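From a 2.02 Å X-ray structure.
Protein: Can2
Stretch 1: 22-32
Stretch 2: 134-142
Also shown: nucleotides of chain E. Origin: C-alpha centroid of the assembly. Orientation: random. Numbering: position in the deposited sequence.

Stretch 1 (22-32) LLPNVIPVIQA
Stretch 2, residues 134-142: SERLGDPLT

Can2 offers a compact example of a general principle: a helix packs against an irregular segment by burying apolar side chains along one flank and spending a single long polar side chain on the segment's backbone. The helix runs through Gln31, and Ala32 is the first residue to leave helical phi/psi (-141/88). Its early turns are tied by Ile27 N to Leu23 O (2.9 Å); a kink follows where Pro28, lacking an amide hydrogen, and Val29 make no bond to the turn before. Regular bonding resumes with Ile30 N to Val26 O and Gln31 N to Ile27 O, both 3.1 Å. The partner is extended over Ser134 to Arg136, a strand, then continues as loop through Leu137 (-70/149), Gly138 (-81/-163) and Pro140 (-76/-21) to Thr142, which caps the following helix. Register is set by CA atoms 6.8 Å apart for Ile27 and Leu141 and 6.0 Å apart for Gln31 and Pro140, so the later loop residue lies beside the earlier helical one. Together the stretches bury 447 Å².

The apolar seam follows this register. Leu141 (chi1 t, chi2 p) brings CD2 to 3.6 Å from Leu23 CD2 (Leu23 is m, t) and to 4.2 Å from Ile27 CG1. Ile27, chi1 m, also places CG2 3.6 Å from CD2 of Leu137 (m, t). Farther along, Ile30 (m, m) sets CG2 3.8 Å from Pro140 CB, while the CG of that proline lies 3.9 Å from Gln31 CA.

Gln31 supplies the polar element. With chi1 and chi2 t and chi3 -59°, its OE1 accepts a hydrogen bond from Gly138 N at 2.8 Å and 162°, satisfying a loop amide with a nearly straight bond. The seam also borders the nucleotide: Leu23 CB lies 3.6 Å from N6 of the adenosine monophosphate.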

# COMPACT_ATOMS: atom_id res chain seq x y z
N LEU A 22 -6.89 4.53 -13.47
CA LEU A 22 -7.75 4.74 -14.66
C LEU A 22 -9.13 5.24 -14.26
O LEU A 22 -9.83 5.79 -15.15
CB LEU A 22 -7.85 3.41 -15.43
CG LEU A 22 -6.53 2.91 -16.01
CD1 LEU A 22 -6.71 1.64 -16.79
CD2 LEU A 22 -5.86 3.98 -16.87
N LEU A 23 -9.56 5.05 -12.99
CA LEU A 23 -10.93 5.35 -12.52
C LEU A 23 -11.42 6.73 -12.93
O LEU A 23 -12.57 6.86 -13.36
CB LEU A 23 -11.07 5.17 -11.00
CG LEU A 23 -11.38 3.76 -10.55
CD1 LEU A 23 -11.17 3.61 -9.04
CD2 LEU A 23 -12.79 3.36 -10.98
N PRO A 24 -10.66 7.83 -12.71
CA PRO A 24 -11.19 9.15 -12.99
C PRO A 24 -11.36 9.43 -14.50
O PRO A 24 -12.07 10.35 -14.83
CB PRO A 24 -10.17 10.12 -12.40
CG PRO A 24 -8.92 9.30 -12.20
CD PRO A 24 -9.33 7.85 -12.12
N ASN A 25 -10.73 8.64 -15.37
CA ASN A 25 -10.96 8.69 -16.84
C ASN A 25 -12.18 7.84 -17.22
O ASN A 25 -12.87 8.18 -18.20
CB ASN A 25 -9.73 8.22 -17.60
CG ASN A 25 -8.53 9.10 -17.33
OD1 ASN A 25 -7.41 8.61 -17.10
ND2 ASN A 25 -8.75 10.40 -17.47
N VAL A 26 -12.45 6.77 -16.48
CA VAL A 26 -13.50 5.76 -16.83
C VAL A 26 -14.86 6.24 -16.33
O VAL A 26 -15.85 6.04 -17.04
CB VAL A 26 -13.11 4.38 -16.29
CG1 VAL A 26 -14.27 3.40 -16.24
CG2 VAL A 26 -11.95 3.79 -17.06
N ILE A 27 -14.92 6.84 -15.13
CA ILE A 27 -16.19 7.22 -14.48
C ILE A 27 -16.99 8.16 -15.38
O ILE A 27 -18.18 7.93 -15.58
CB ILE A 27 -15.94 7.79 -13.06
CG1 ILE A 27 -15.55 6.67 -12.08
CG2 ILE A 27 -17.16 8.55 -12.59
N PRO A 28 -16.42 9.25 -15.95
CA PRO A 28 -17.18 10.10 -16.87
C PRO A 28 -17.69 9.41 -18.16
O PRO A 28 -18.71 9.83 -18.68
CB PRO A 28 -16.19 11.21 -17.21
CG PRO A 28 -15.21 11.20 -16.05
CD PRO A 28 -15.06 9.75 -15.71
N VAL A 29 -16.99 8.40 -18.65
CA VAL A 29 -17.31 7.65 -19.91
C VAL A 29 -18.49 6.70 -19.64
O VAL A 29 -19.35 6.57 -20.55
CB VAL A 29 -16.07 6.89 -20.42
CG1 VAL A 29 -16.39 5.88 -21.51
CG2 VAL A 29 -15.00 7.88 -20.90
N ILE A 30 -18.55 6.09 -18.46
CA ILE A 30 -19.65 5.17 -18.05
C ILE A 30 -20.91 6.00 -17.79
O ILE A 30 -22.01 5.54 -18.19
CB ILE A 30 -19.26 4.32 -16.82
CG1 ILE A 30 -17.97 3.54 -17.02
CG2 ILE A 30 -20.41 3.41 -16.43
CD1 ILE A 30 -17.97 2.60 -18.20
N GLN A 31 -20.76 7.16 -17.12
CA GLN A 31 -21.86 8.08 -16.77
C GLN A 31 -22.54 8.57 -18.06
O GLN A 31 -23.78 8.49 -18.12
CB GLN A 31 -21.34 9.24 -15.93
CG GLN A 31 -22.45 10.13 -15.41
CD GLN A 31 -22.04 10.94 -14.20
OE1 GLN A 31 -21.65 10.39 -13.17
NE2 GLN A 31 -22.14 12.26 -14.31
N ALA A 32 -21.76 9.08 -19.02
CA ALA A 32 -22.20 9.79 -20.24
C ALA A 32 -21.32 9.39 -21.43
O ALA A 32 -20.29 10.01 -21.70
CB ALA A 32 -22.15 11.29 -19.99
N SER A 134 -19.36 23.02 -11.24
CA SER A 134 -19.15 21.62 -10.81
C SER A 134 -20.48 20.86 -10.83
O SER A 134 -21.51 21.50 -10.89
CB SER A 134 -18.48 21.56 -9.46
OG SER A 134 -19.36 21.99 -8.45
N GLU A 135 -20.42 19.54 -10.81
CA GLU A 135 -21.58 18.63 -10.94
C GLU A 135 -21.32 17.43 -10.02
O GLU A 135 -20.16 17.01 -9.93
CB GLU A 135 -21.73 18.22 -12.40
CG GLU A 135 -22.98 17.44 -12.73
CD GLU A 135 -22.93 16.77 -14.09
OE1 GLU A 135 -21.94 17.00 -14.83
OE2 GLU A 135 -23.87 16.02 -14.42
N ARG A 136 -22.35 16.95 -9.33
CA ARG A 136 -22.26 15.70 -8.53
C ARG A 136 -22.06 14.57 -9.54
O ARG A 136 -22.68 14.65 -10.61
CB ARG A 136 -23.51 15.54 -7.65
CG ARG A 136 -23.40 14.58 -6.46
CD ARG A 136 -22.30 14.87 -5.46
NE ARG A 136 -22.36 14.09 -4.22
CZ ARG A 136 -22.41 12.75 -4.13
NH1 ARG A 136 -22.46 11.98 -5.20
NH2 ARG A 136 -22.42 12.19 -2.93
N LEU A 137 -21.16 13.63 -9.23
CA LEU A 137 -21.01 12.35 -9.97
C LEU A 137 -22.23 11.49 -9.66
O LEU A 137 -22.76 11.60 -8.53
CB LEU A 137 -19.75 11.63 -9.48
CG LEU A 137 -18.41 12.14 -9.99
CD1 LEU A 137 -17.25 11.54 -9.18
CD2 LEU A 137 -18.25 11.80 -11.45
N GLY A 138 -22.67 10.65 -10.60
CA GLY A 138 -23.63 9.57 -10.30
C GLY A 138 -22.91 8.37 -9.70
O GLY A 138 -21.74 8.52 -9.27
N ASP A 139 -23.56 7.20 -9.70
CA ASP A 139 -22.97 5.92 -9.25
C ASP A 139 -23.26 4.85 -10.30
O ASP A 139 -23.75 3.79 -9.94
CB ASP A 139 -23.50 5.55 -7.86
N PRO A 140 -22.89 5.04 -11.58
CA PRO A 140 -23.09 4.01 -12.60
C PRO A 140 -22.07 2.85 -12.53
O PRO A 140 -22.36 1.75 -12.95
CB PRO A 140 -22.91 4.80 -13.90
CG PRO A 140 -21.87 5.85 -13.55
CD PRO A 140 -22.18 6.23 -12.11
N LEU A 141 -20.91 3.10 -11.90
CA LEU A 141 -19.78 2.14 -11.78
C LEU A 141 -20.18 0.88 -11.02
O LEU A 141 -20.81 1.01 -9.97
CB LEU A 141 -18.61 2.87 -11.11
CG LEU A 141 -17.27 2.18 -11.15
CD1 LEU A 141 -16.79 2.02 -12.58
CD2 LEU A 141 -16.26 2.96 -10.30
N THR A 142 -19.92 -0.30 -11.61
CA THR A 142 -20.14 -1.62 -11.00
C THR A 142 -18.82 -2.09 -10.41
O THR A 142 -17.79 -1.47 -10.74
CB THR A 142 -20.65 -2.62 -12.04
OG1 THR A 142 -19.57 -2.83 -12.93
CG2 THR A 142 -21.87 -2.15 -12.81
P A E 1 -2.08 8.90 -10.93
OP1 A E 1 -2.68 7.82 -11.81
OP2 A E 1 -1.83 8.33 -9.54
O5' A E 1 -3.09 10.13 -10.84
C5' A E 1 -4.42 9.85 -10.43
C4' A E 1 -5.07 11.15 -10.10
O4' A E 1 -6.49 10.96 -10.06
C3' A E 1 -4.72 11.74 -8.72
O3' A E 1 -5.02 13.10 -8.74
C2' A E 1 -5.78 11.11 -7.84
O2' A E 1 -5.96 11.87 -6.67
C1' A E 1 -6.98 11.29 -8.78
N9 A E 1 -8.14 10.49 -8.58
C8 A E 1 -9.42 10.93 -8.73
N7 A E 1 -10.31 10.00 -8.53
C5 A E 1 -9.57 8.87 -8.26
C6 A E 1 -9.94 7.55 -7.99
N6 A E 1 -11.20 7.13 -7.93
N1 A E 1 -8.95 6.66 -7.80
C2 A E 1 -7.69 7.08 -7.86
N3 A E 1 -7.22 8.29 -8.07
C4 A E 1 -8.22 9.15 -8.30